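Local coordinates for baculoviral IAP repeat-containing protein 2 (Homo sapiens, PDB 3M1D) that probably restrains apoptosis as an inhibitor-of-apoptosis protein, its zinc-binding BIR1 domain being the part through which TRAF2 is thought to recruit it, at residues S17-S20 with T21-A24; N58-L61 with G62-P65. One frame throughout, in Å; residues are numbered along the deposited sequence.

Contact 1: residues S17-S20 with T21-A24; sequences STYS and TFPA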
ATOM      1  N   SER A  17       6.774  -4.678   7.651  1.00 23.70           N
ATOM      2  CA  SER A  17       7.489  -4.193   8.823  1.00 25.38           C
ATOM      3  C   SER A  17       7.305  -2.698   9.065  1.00 24.69           C
ATOM      4  O   SER A  17       7.396  -2.248  10.202  1.00 26.59           O
ATOM      5  CB  SER A  17       8.985  -4.499   8.725  1.00 28.70           C
ATOM      6  OG  SER A  17       9.628  -3.501   7.959  1.00 33.37           O
ATOM      7  N   THR A  18       7.057  -1.915   8.017  1.00 25.63           N
ATOM      8  CA  THR A  18       6.953  -0.470   8.211  1.00 22.66           C
ATOM      9  C   THR A  18       5.659  -0.082   8.932  1.00 23.73           C
ATOM     10  O   THR A  18       5.497   1.059   9.360  1.00 30.41           O
ATOM     11  CB  THR A  18       7.062   0.352   6.884  1.00 24.73           C
ATOM     12  OG1 THR A  18       5.902   0.133   6.074  1.00 22.81           O
ATOM     13  CG2 THR A  18       8.337   0.002   6.098  1.00 24.48           C
ATOM     14  N   TYR A  19       4.733  -1.024   9.055  1.00 25.11           N
ATOM     15  CA  TYR A  19       3.449  -0.716   9.673  1.00 24.83           C
ATOM     16  C   TYR A  19       3.470  -0.873  11.195  1.00 30.45           C
ATOM     17  O   TYR A  19       2.444  -0.718  11.851  1.00 30.38           O
ATOM     18  CB  TYR A  19       2.321  -1.523   9.016  1.00 25.58           C
ATOM     19  CG  TYR A  19       2.057  -1.083   7.583  1.00 27.41           C
ATOM     20  CD1 TYR A  19       1.112  -0.096   7.298  1.00 24.36           C
ATOM     21  CD2 TYR A  19       2.779  -1.630   6.519  1.00 21.71           C
ATOM     22  CE1 TYR A  19       0.877   0.317   5.992  1.00 20.61           C
ATOM     23  CE2 TYR A  19       2.547  -1.226   5.214  1.00 20.55           C
ATOM     24  CZ  TYR A  19       1.607  -0.254   4.956  1.00 20.89           C
ATOM     25  OH  TYR A  19       1.389   0.156   3.657  1.00 23.20           O
ATOM     26  N   SER A  20       4.648  -1.135  11.757  1.00 31.00           N
ATOM     27  CA  SER A  20       4.769  -1.301  13.208  1.00 32.88           C
ATOM     28  C   SER A  20       4.203  -0.098  13.982  1.00 36.37           C
ATOM     29  O   SER A  20       3.646  -0.256  15.072  1.00 34.16           O
ATOM     30  CB  SER A  20       6.219  -1.591  13.614  1.00 31.44           C
ATOM     31  OG  SER A  20       7.090  -0.536  13.228  1.00 39.31           O
ATOM     32  N   THR A  21       4.325   1.091  13.397  1.00 29.23           N
ATOM     33  CA  THR A  21       3.826   2.321  14.009  1.00 31.65           C
ATOM     34  C   THR A  21       2.506   2.813  13.409  1.00 29.16           C
ATOM     35  O   THR A  21       2.032   3.890  13.765  1.00 29.57           O
ATOM     36  CB  THR A  21       4.852   3.470  13.867  1.00 34.87           C
ATOM     37  OG1 THR A  21       5.308   3.537  12.509  1.00 39.35           O
ATOM     38  CG2 THR A  21       6.060   3.261  14.798  1.00 33.87           C
ATOM     39  N   PHE A  22       1.924   2.045  12.490  1.00 30.49           N
ATOM     40  CA  PHE A  22       0.661   2.438  11.855  1.00 28.53           C
ATOM     41  C   PHE A  22      -0.380   2.716  12.946  1.00 30.46           C
ATOM     42  O   PHE A  22      -0.463   1.972  13.921  1.00 35.87           O
ATOM     43  CB  PHE A  22       0.180   1.329  10.909  1.00 26.15           C
ATOM     44  CG  PHE A  22      -0.741   1.808   9.801  1.00 29.75           C
ATOM     45  CD1 PHE A  22      -0.335   2.795   8.908  1.00 25.94           C
ATOM     46  CD2 PHE A  22      -2.002   1.246   9.635  1.00 31.04           C
ATOM     47  CE1 PHE A  22      -1.174   3.219   7.878  1.00 23.06           C
ATOM     48  CE2 PHE A  22      -2.845   1.671   8.609  1.00 26.65           C
ATOM     49  CZ  PHE A  22      -2.427   2.655   7.731  1.00 26.00           C
ATOM     50  N   PRO A  23      -1.166   3.798  12.803  1.00 32.06           N
ATOM     51  CA  PRO A  23      -2.155   4.123  13.845  1.00 35.90           C
ATOM     52  C   PRO A  23      -3.240   3.058  13.981  1.00 33.60           C
ATOM     53  O   PRO A  23      -3.660   2.453  12.997  1.00 32.19           O
ATOM     54  CB  PRO A  23      -2.769   5.436  13.360  1.00 35.25           C
ATOM     55  CG  PRO A  23      -1.792   5.985  12.372  1.00 35.86           C
ATOM     56  CD  PRO A  23      -1.155   4.800  11.725  1.00 30.37           C
ATOM     57  N   ALA A  24      -3.702   2.866  15.209  1.00 42.92           N
ATOM     58  CA  ALA A  24      -4.633   1.792  15.567  1.00 36.82           C
ATOM     59  C   ALA A  24      -5.975   1.769  14.837  1.00 40.01           C
ATOM     60  O   ALA A  24      -6.475   0.699  14.481  1.00 43.74           O
ATOM     61  CB  ALA A  24      -4.878   1.818  17.058  1.00 38.69           C
TER
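From Tyr19 to Phe22 the backbone makes a tight turn whose ends lie 4.7 Å apart between Tyr19 CA and Phe22 CA, with Ser20 and Thr21 at its corner. In this BIR domain the turn follows the N-terminal helix 9-17 and opens the loop toward helix 30-35. Phe22 N donates to Tyr19 O over 2.9 Å; the N-H is fairly straight at 156°, yet it reaches the oxygen from above the carbonyl plane. The same reversal sets the two aromatic side chains side by side, pointing the same way into the protein. They form a T-shaped (edge-to-face) pair, centroids 5.1 Å apart and planes at 73°, with Tyr19 giving its edge and Phe22 its face. Phe22 CG stands anti to the backbone N (chi1 -156°), which carries the ring to the side where Tyr19 lies, and the ring's rotation about CB-CG then turns a face to it. Both rings are buried against Glu30 and Leu33 of helix 30-35 and against Val47, and Phe22 makes a further edge-to-face contact with Tyr40. Tyr19 OH is hydrogen-bonded to Phe38 O, so the phenol's polar end is satisfied on the central sheet. At the meeting of the rings, Tyr19 CD1 sits above the phenylalanine plane, displaced toward the rim, 3.6 Å from Phe22 CD1.

Contact 2: residues N58-L61 with G62-P65; sequences NWKL and GDSP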
ATOM      1  N   ASN A  58      -6.034   8.928   4.406  1.00 27.59           N
ATOM      2  CA  ASN A  58      -7.450   9.024   4.726  1.00 27.06           C
ATOM      3  C   ASN A  58      -8.208   7.787   4.241  1.00 29.31           C
ATOM      4  O   ASN A  58      -9.196   7.902   3.520  1.00 24.91           O
ATOM      5  CB  ASN A  58      -8.048  10.290   4.106  1.00 29.34           C
ATOM      6  CG  ASN A  58      -9.407  10.642   4.697  1.00 31.49           C
ATOM      7  OD1 ASN A  58      -9.730  10.243   5.812  1.00 36.25           O
ATOM      8  ND2 ASN A  58     -10.208  11.382   3.942  1.00 30.72           N
ATOM      9  N   TRP A  59      -7.713   6.612   4.631  1.00 24.27           N
ATOM     10  CA  TRP A  59      -8.305   5.330   4.267  1.00 28.96           C
ATOM     11  C   TRP A  59      -9.680   5.153   4.911  1.00 31.88           C
ATOM     12  O   TRP A  59      -9.856   5.441   6.097  1.00 26.77           O
ATOM     13  CB  TRP A  59      -7.366   4.187   4.680  1.00 24.08           C
ATOM     14  CG  TRP A  59      -6.122   4.165   3.843  1.00 29.34           C
ATOM     15  CD1 TRP A  59      -4.912   4.730   4.148  1.00 27.01           C
ATOM     16  CD2 TRP A  59      -5.981   3.590   2.538  1.00 26.13           C
ATOM     17  NE1 TRP A  59      -4.022   4.525   3.114  1.00 22.84           N
ATOM     18  CE2 TRP A  59      -4.655   3.832   2.115  1.00 26.71           C
ATOM     19  CE3 TRP A  59      -6.842   2.889   1.689  1.00 24.72           C
ATOM     20  CZ2 TRP A  59      -4.176   3.396   0.886  1.00 20.75           C
ATOM     21  CZ3 TRP A  59      -6.364   2.463   0.466  1.00 23.23           C
ATOM     22  CH2 TRP A  59      -5.045   2.710   0.078  1.00 22.85           C
ATOM     23  N   LYS A  60     -10.645   4.690   4.117  1.00 28.47           N
ATOM     24  CA  LYS A  60     -12.018   4.502   4.574  1.00 29.03           C
ATOM     25  C   LYS A  60     -12.382   3.028   4.620  1.00 33.24           C
ATOM     26  O   LYS A  60     -11.832   2.218   3.875  1.00 25.11           O
ATOM     27  CB  LYS A  60     -13.008   5.212   3.644  1.00 33.10           C
ATOM     28  CG  LYS A  60     -12.792   6.704   3.484  1.00 38.69           C
ATOM     29  CD  LYS A  60     -12.917   7.425   4.815  1.00 35.01           C
ATOM     30  CE  LYS A  60     -13.116   8.923   4.603  1.00 46.55           C
ATOM     31  NZ  LYS A  60     -12.854   9.692   5.859  1.00 52.30           N
ATOM     32  N   LEU A  61     -13.329   2.682   5.487  1.00 31.55           N
ATOM     33  CA  LEU A  61     -13.821   1.311   5.553  1.00 30.25           C
ATOM     34  C   LEU A  61     -14.206   0.814   4.160  1.00 24.40           C
ATOM     35  O   LEU A  61     -14.953   1.477   3.444  1.00 27.43           O
ATOM     36  CB  LEU A  61     -15.032   1.255   6.475  1.00 33.47           C
ATOM     37  CG  LEU A  61     -15.635  -0.105   6.794  1.00 30.08           C
ATOM     38  CD1 LEU A  61     -14.589  -1.026   7.371  1.00 30.21           C
ATOM     39  CD2 LEU A  61     -16.793   0.088   7.776  1.00 40.17           C
ATOM     40  N   GLY A  62     -13.690  -0.348   3.772  1.00 30.97           N
ATOM     41  CA  GLY A  62     -14.051  -0.948   2.497  1.00 27.11           C
ATOM     42  C   GLY A  62     -13.166  -0.526   1.335  1.00 31.80           C
ATOM     43  O   GLY A  62     -13.302  -1.040   0.226  1.00 30.00           O
ATOM     44  N   ASP A  63     -12.253   0.409   1.578  1.00 26.94           N
ATOM     45  CA  ASP A  63     -11.332   0.852   0.528  1.00 26.37           C
ATOM     46  C   ASP A  63     -10.428  -0.284   0.077  1.00 23.64           C
ATOM     47  O   ASP A  63      -9.874  -1.016   0.897  1.00 24.08           O
ATOM     48  CB  ASP A  63     -10.459   2.002   1.023  1.00 28.60           C
ATOM     49  CG  ASP A  63     -11.109   3.352   0.831  1.00 30.97           C
ATOM     50  OD1 ASP A  63     -12.140   3.430   0.127  1.00 32.26           O
ATOM     51  OD2 ASP A  63     -10.578   4.336   1.382  1.00 30.66           O
ATOM     52  N   SER A  64     -10.252  -0.414  -1.231  1.00 24.31           N
ATOM     53  CA  SER A  64      -9.347  -1.427  -1.750  1.00 26.99           C
ATOM     54  C   SER A  64      -8.023  -0.797  -2.178  1.00 21.58           C
ATOM     55  O   SER A  64      -7.993  -0.023  -3.121  1.00 26.21           O
ATOM     56  CB  SER A  64      -9.971  -2.130  -2.943  1.00 22.18           C
ATOM     57  OG  SER A  64      -8.963  -2.818  -3.662  1.00 24.36           O
ATOM     58  N   PRO A  65      -6.930  -1.120  -1.477  1.00 23.95           N
ATOM     59  CA  PRO A  65      -5.645  -0.527  -1.863  1.00 25.52           C
ATOM     60  C   PRO A  65      -5.249  -0.896  -3.291  1.00 23.19           C
ATOM     61  O   PRO A  65      -4.717  -0.057  -4.009  1.00 24.10           O
ATOM     62  CB  PRO A  65      -4.667  -1.125  -0.849  1.00 24.82           C
ATOM     63  CG  PRO A  65      -5.507  -1.377   0.364  1.00 27.61           C
ATOM     64  CD  PRO A  65      -6.846  -1.831  -0.188  1.00 24.57           C
TER
HETATM   65  O   HOH W   1     -14.731   2.678   0.172  1.00 41.58           O
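With CG anti to its carbonyl carbon and beside its own backbone N (chi1 -87°), Asp63 turns its carboxylate back toward Lys60, while the matching choice at Trp59 (chi1 -69°) carries the indole alongside Asp63 and Pro65. Lys60 and Asp63 are the first and last residues of a type II beta turn. Asp63 N closes it by donating to Lys60 O at 3.0 Å. Gly62 occupies the third position with positive phi (89°), the conformation usual for glycine in a type II turn. A second bond spans the turn in the other direction: Lys60 N gives its hydrogen to Asp63 OD2 over 2.8 Å, approaching from above the carboxylate plane. Lys60 and Asp63 are therefore joined twice, backbone to backbone and backbone to side chain. The aliphatic part of Lys60 runs alongside the carboxylate, but its chain bends at chi2 and Lys60 NZ bonds to Asn58 OD1 at 3.2 Å instead. On the Trp59 side, Asp63 CB lies at the edge of the indole, near its plane, 3.8 Å from Trp59 CE3, and the carboxylate is steeply inclined to the ring. Farther along the indole, Trp59 CZ3 packs 3.9 Å from Pro65 CG, at the start of helix 65-72, which Ser64 caps through Gln67 N. Lys68 forms a salt bridge with Asp63 OD2 and a cation-pi contact with Trp59. OD2 is thus gripped by a backbone N-H and an ammonium group, while a water donates to Asp63 OD1 at 2.7 Å; together these donors would be expected to stabilise the negative charge of Asp63.

In the fold
Leaving helix 9-17, the chain first reverses at contact 1, which closes the turn at the head of the loop leading to helix 30-35. It then passes through that helix and the three antiparallel strands before contact 2 closes the turn between strand 55-56 and helix 65-72. Contacts 1 and 2 lie in series, neither nested nor crossed, and do not touch. Helix 30-35 is their common neighbour: Leu33 touches aromatic side chains of both. Contact 1 also ties the exit of helix 9-17 to the sheet through Phe38, Tyr40 and Val47, and contact 2 joins the sheet's exit to helix 65-72, which carries the zinc ligand His69.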